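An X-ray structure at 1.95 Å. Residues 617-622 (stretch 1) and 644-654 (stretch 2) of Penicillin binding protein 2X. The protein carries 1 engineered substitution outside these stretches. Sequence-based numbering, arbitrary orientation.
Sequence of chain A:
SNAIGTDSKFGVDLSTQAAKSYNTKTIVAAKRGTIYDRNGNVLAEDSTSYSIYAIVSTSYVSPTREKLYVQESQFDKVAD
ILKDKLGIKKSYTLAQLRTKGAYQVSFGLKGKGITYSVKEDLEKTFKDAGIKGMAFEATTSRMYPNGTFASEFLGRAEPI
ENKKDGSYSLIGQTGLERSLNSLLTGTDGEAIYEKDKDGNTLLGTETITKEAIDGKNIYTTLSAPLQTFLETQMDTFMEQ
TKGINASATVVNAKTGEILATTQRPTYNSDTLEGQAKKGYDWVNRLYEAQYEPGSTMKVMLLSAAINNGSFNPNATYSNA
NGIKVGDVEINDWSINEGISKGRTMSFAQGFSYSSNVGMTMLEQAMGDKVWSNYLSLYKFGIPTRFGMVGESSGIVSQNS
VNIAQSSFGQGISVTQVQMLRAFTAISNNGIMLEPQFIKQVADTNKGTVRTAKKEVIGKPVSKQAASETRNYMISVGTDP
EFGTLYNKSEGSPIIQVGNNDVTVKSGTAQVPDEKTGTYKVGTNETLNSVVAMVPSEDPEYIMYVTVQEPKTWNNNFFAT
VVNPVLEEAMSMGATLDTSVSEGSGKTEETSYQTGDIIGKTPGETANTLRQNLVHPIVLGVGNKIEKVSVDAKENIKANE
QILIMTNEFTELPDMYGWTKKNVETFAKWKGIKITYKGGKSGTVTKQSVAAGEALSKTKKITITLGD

Stretch 1 (617-622) IVLGVG
Stretch 2 644-654: IMTNEFTELPD

The hydroxyl of Thr 646 ties together the end of a parallel β-ladder: OG1 donates to Leu 619 O (2.9 Å), accepts from Gly 622 N (3.1 Å) and receives a weak bond from Glu 648 N (3.3 Å). Its p rotamer (chi1 70°) turns OG1 into the bend of 620-622, while Thr 646 CG2 packs on Val 618 CG1 at 3.7 Å.

Strands 617-619 and 644-646 run parallel, their axes 4.7 Å apart at closest approach and crossing at -23°. Val 618 pairs with Ile 644 (CA-CA 4.8 Å) and Leu 619 with Met 645 (CA-CA 4.7 Å). Ile 644 N donates to Ile 617 O (2.8 Å), Leu 619 N to Ile 644 O (2.8 Å), and Thr 646 N to Leu 619 O (3.0 Å), so Leu 619 O accepts both backbone and side chain of Thr 646. Phi/psi is -92/122 at Val 618, -100/116 at Leu 619 and -121/108 at Ile 644.

Val 618 (t) and Ile 644 (m, t) share one face of the sheet; Leu 619 (m, t) and Met 645 (t, t, p) share the other, where Met 645 CB meets Leu 619 CD1 at 4.3 Å and the end of the Met 645 side chain leads away from stretch 1. Leu 619, buried, has the largest area covered by the opposing stretch, 111 Å² of the 593 Å² total. Its CB sits 3.7 Å from the centroid of the Phe 649 ring (chi1 176°, chi2 48°), over the face, and Leu 619 CD2 reaches Pro 653 CG at 3.8 Å.

Beyond the strands, Val 621 N donates to Glu 648 O (2.8 Å). Gly 620 (94/-171) suits this tight passage: its CA lies 3.2 Å from Glu 648 O, and a CB would strike that oxygen. At this positive phi a CB would also be jammed against the carbonyl oxygen of Leu 619, so the backbone angles by themselves call for glycine. At Gly 622 (-68/157), CA lies 3.1 Å from Asn 647 OD1, where a CB would also clash.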

# COMPACT_ATOMS: atom_id res chain seq x y z
N ILE A 617 -16.04 -9.41 -3.92
CA ILE A 617 -16.72 -8.55 -4.88
C ILE A 617 -17.91 -7.96 -4.10
O ILE A 617 -18.79 -8.71 -3.65
CB ILE A 617 -17.28 -9.32 -6.08
CG1 ILE A 617 -16.15 -10.00 -6.86
CG2 ILE A 617 -18.07 -8.37 -6.97
CD1 ILE A 617 -16.62 -11.02 -7.87
N VAL A 618 -17.90 -6.64 -3.93
CA VAL A 618 -18.94 -5.95 -3.18
C VAL A 618 -20.01 -5.53 -4.17
O VAL A 618 -19.70 -4.83 -5.15
CB VAL A 618 -18.36 -4.74 -2.42
CG1 VAL A 618 -19.45 -3.92 -1.75
CG2 VAL A 618 -17.35 -5.22 -1.37
N LEU A 619 -21.24 -5.99 -3.95
CA LEU A 619 -22.35 -5.68 -4.84
C LEU A 619 -23.20 -4.55 -4.28
O LEU A 619 -23.82 -4.70 -3.21
CB LEU A 619 -23.25 -6.91 -5.05
CG LEU A 619 -22.57 -8.17 -5.59
CD1 LEU A 619 -23.55 -9.33 -5.59
CD2 LEU A 619 -22.01 -7.95 -6.98
N GLY A 620 -23.24 -3.44 -5.00
CA GLY A 620 -24.07 -2.32 -4.57
C GLY A 620 -23.34 -1.28 -3.73
O GLY A 620 -22.14 -1.34 -3.56
N VAL A 621 -24.12 -0.35 -3.18
CA VAL A 621 -23.59 0.80 -2.46
C VAL A 621 -24.05 0.97 -1.02
O VAL A 621 -23.72 1.97 -0.40
CB VAL A 621 -23.94 2.09 -3.23
CG1 VAL A 621 -23.29 2.07 -4.59
CG2 VAL A 621 -25.46 2.26 -3.37
N GLY A 622 -24.81 0.01 -0.50
CA GLY A 622 -25.31 0.09 0.88
C GLY A 622 -24.20 -0.04 1.92
O GLY A 622 -23.14 -0.62 1.64
N ILE A 644 -20.26 -10.29 -1.80
CA ILE A 644 -20.79 -9.62 -0.61
C ILE A 644 -21.89 -8.72 -1.16
O ILE A 644 -21.60 -7.73 -1.85
CB ILE A 644 -19.73 -8.78 0.12
CG1 ILE A 644 -18.61 -9.66 0.67
CG2 ILE A 644 -20.34 -7.99 1.27
CD1 ILE A 644 -17.43 -8.86 1.21
N MET A 645 -23.15 -9.08 -0.91
CA MET A 645 -24.26 -8.25 -1.39
C MET A 645 -24.64 -7.26 -0.30
O MET A 645 -25.00 -7.67 0.79
CB MET A 645 -25.47 -9.07 -1.77
CG MET A 645 -26.54 -8.28 -2.54
SD MET A 645 -27.98 -9.30 -2.89
CE MET A 645 -28.78 -9.32 -1.30
N THR A 646 -24.58 -5.97 -0.61
CA THR A 646 -24.92 -4.96 0.37
C THR A 646 -26.43 -4.78 0.38
O THR A 646 -27.14 -5.34 -0.46
CB THR A 646 -24.29 -3.60 0.05
OG1 THR A 646 -24.91 -3.03 -1.11
CG2 THR A 646 -22.79 -3.74 -0.17
N ASN A 647 -26.90 -3.95 1.31
CA ASN A 647 -28.34 -3.70 1.42
C ASN A 647 -28.89 -2.70 0.38
O ASN A 647 -30.07 -2.42 0.39
CB ASN A 647 -28.74 -3.28 2.84
CG ASN A 647 -28.12 -1.97 3.28
OD1 ASN A 647 -27.03 -1.60 2.86
ND2 ASN A 647 -28.81 -1.29 4.17
N GLU A 648 -28.04 -2.16 -0.50
CA GLU A 648 -28.52 -1.27 -1.57
C GLU A 648 -27.85 -1.67 -2.87
O GLU A 648 -26.76 -1.20 -3.20
CB GLU A 648 -28.30 0.20 -1.24
CG GLU A 648 -28.90 1.11 -2.30
CD GLU A 648 -28.80 2.58 -1.96
OE1 GLU A 648 -28.18 2.92 -0.93
OE2 GLU A 648 -29.34 3.39 -2.75
N PHE A 649 -28.53 -2.52 -3.63
CA PHE A 649 -27.99 -3.11 -4.85
C PHE A 649 -29.08 -3.14 -5.91
O PHE A 649 -29.99 -3.96 -5.86
CB PHE A 649 -27.45 -4.52 -4.50
CG PHE A 649 -26.94 -5.31 -5.68
CD1 PHE A 649 -26.07 -4.74 -6.60
CD2 PHE A 649 -27.27 -6.65 -5.83
CE1 PHE A 649 -25.58 -5.48 -7.67
CE2 PHE A 649 -26.78 -7.39 -6.89
CZ PHE A 649 -25.93 -6.81 -7.82
N THR A 650 -28.98 -2.22 -6.88
CA THR A 650 -30.00 -2.06 -7.91
C THR A 650 -29.54 -2.07 -9.37
O THR A 650 -30.38 -2.12 -10.26
CB THR A 650 -30.73 -0.71 -7.73
OG1 THR A 650 -29.78 0.35 -7.90
CG2 THR A 650 -31.40 -0.61 -6.35
N GLU A 651 -28.23 -1.99 -9.61
CA GLU A 651 -27.67 -1.98 -10.97
C GLU A 651 -26.79 -3.20 -11.26
O GLU A 651 -26.08 -3.68 -10.38
CB GLU A 651 -26.84 -0.71 -11.19
CG GLU A 651 -27.64 0.58 -11.21
CD GLU A 651 -26.78 1.81 -11.51
OE1 GLU A 651 -25.54 1.75 -11.36
OE2 GLU A 651 -27.35 2.86 -11.89
N LEU A 652 -26.84 -3.68 -12.51
CA LEU A 652 -26.06 -4.83 -12.95
C LEU A 652 -24.57 -4.50 -12.88
O LEU A 652 -24.14 -3.46 -13.39
CB LEU A 652 -26.39 -5.18 -14.40
CG LEU A 652 -25.77 -6.46 -14.96
CD1 LEU A 652 -26.26 -7.68 -14.20
CD2 LEU A 652 -26.13 -6.58 -16.43
N PRO A 653 -23.78 -5.35 -12.22
CA PRO A 653 -22.34 -5.12 -12.18
C PRO A 653 -21.61 -5.42 -13.48
O PRO A 653 -22.18 -6.02 -14.37
CB PRO A 653 -21.84 -6.15 -11.16
CG PRO A 653 -23.04 -6.57 -10.39
CD PRO A 653 -24.21 -6.41 -11.30
N ASP A 654 -20.35 -5.01 -13.54
CA ASP A 654 -19.41 -5.40 -14.60
C ASP A 654 -19.00 -6.77 -14.03
O ASP A 654 -18.42 -6.84 -12.96
CB ASP A 654 -18.24 -4.42 -14.69
CG ASP A 654 -17.07 -4.91 -15.54
OD1 ASP A 654 -17.09 -6.06 -16.03
OD2 ASP A 654 -16.10 -4.12 -15.69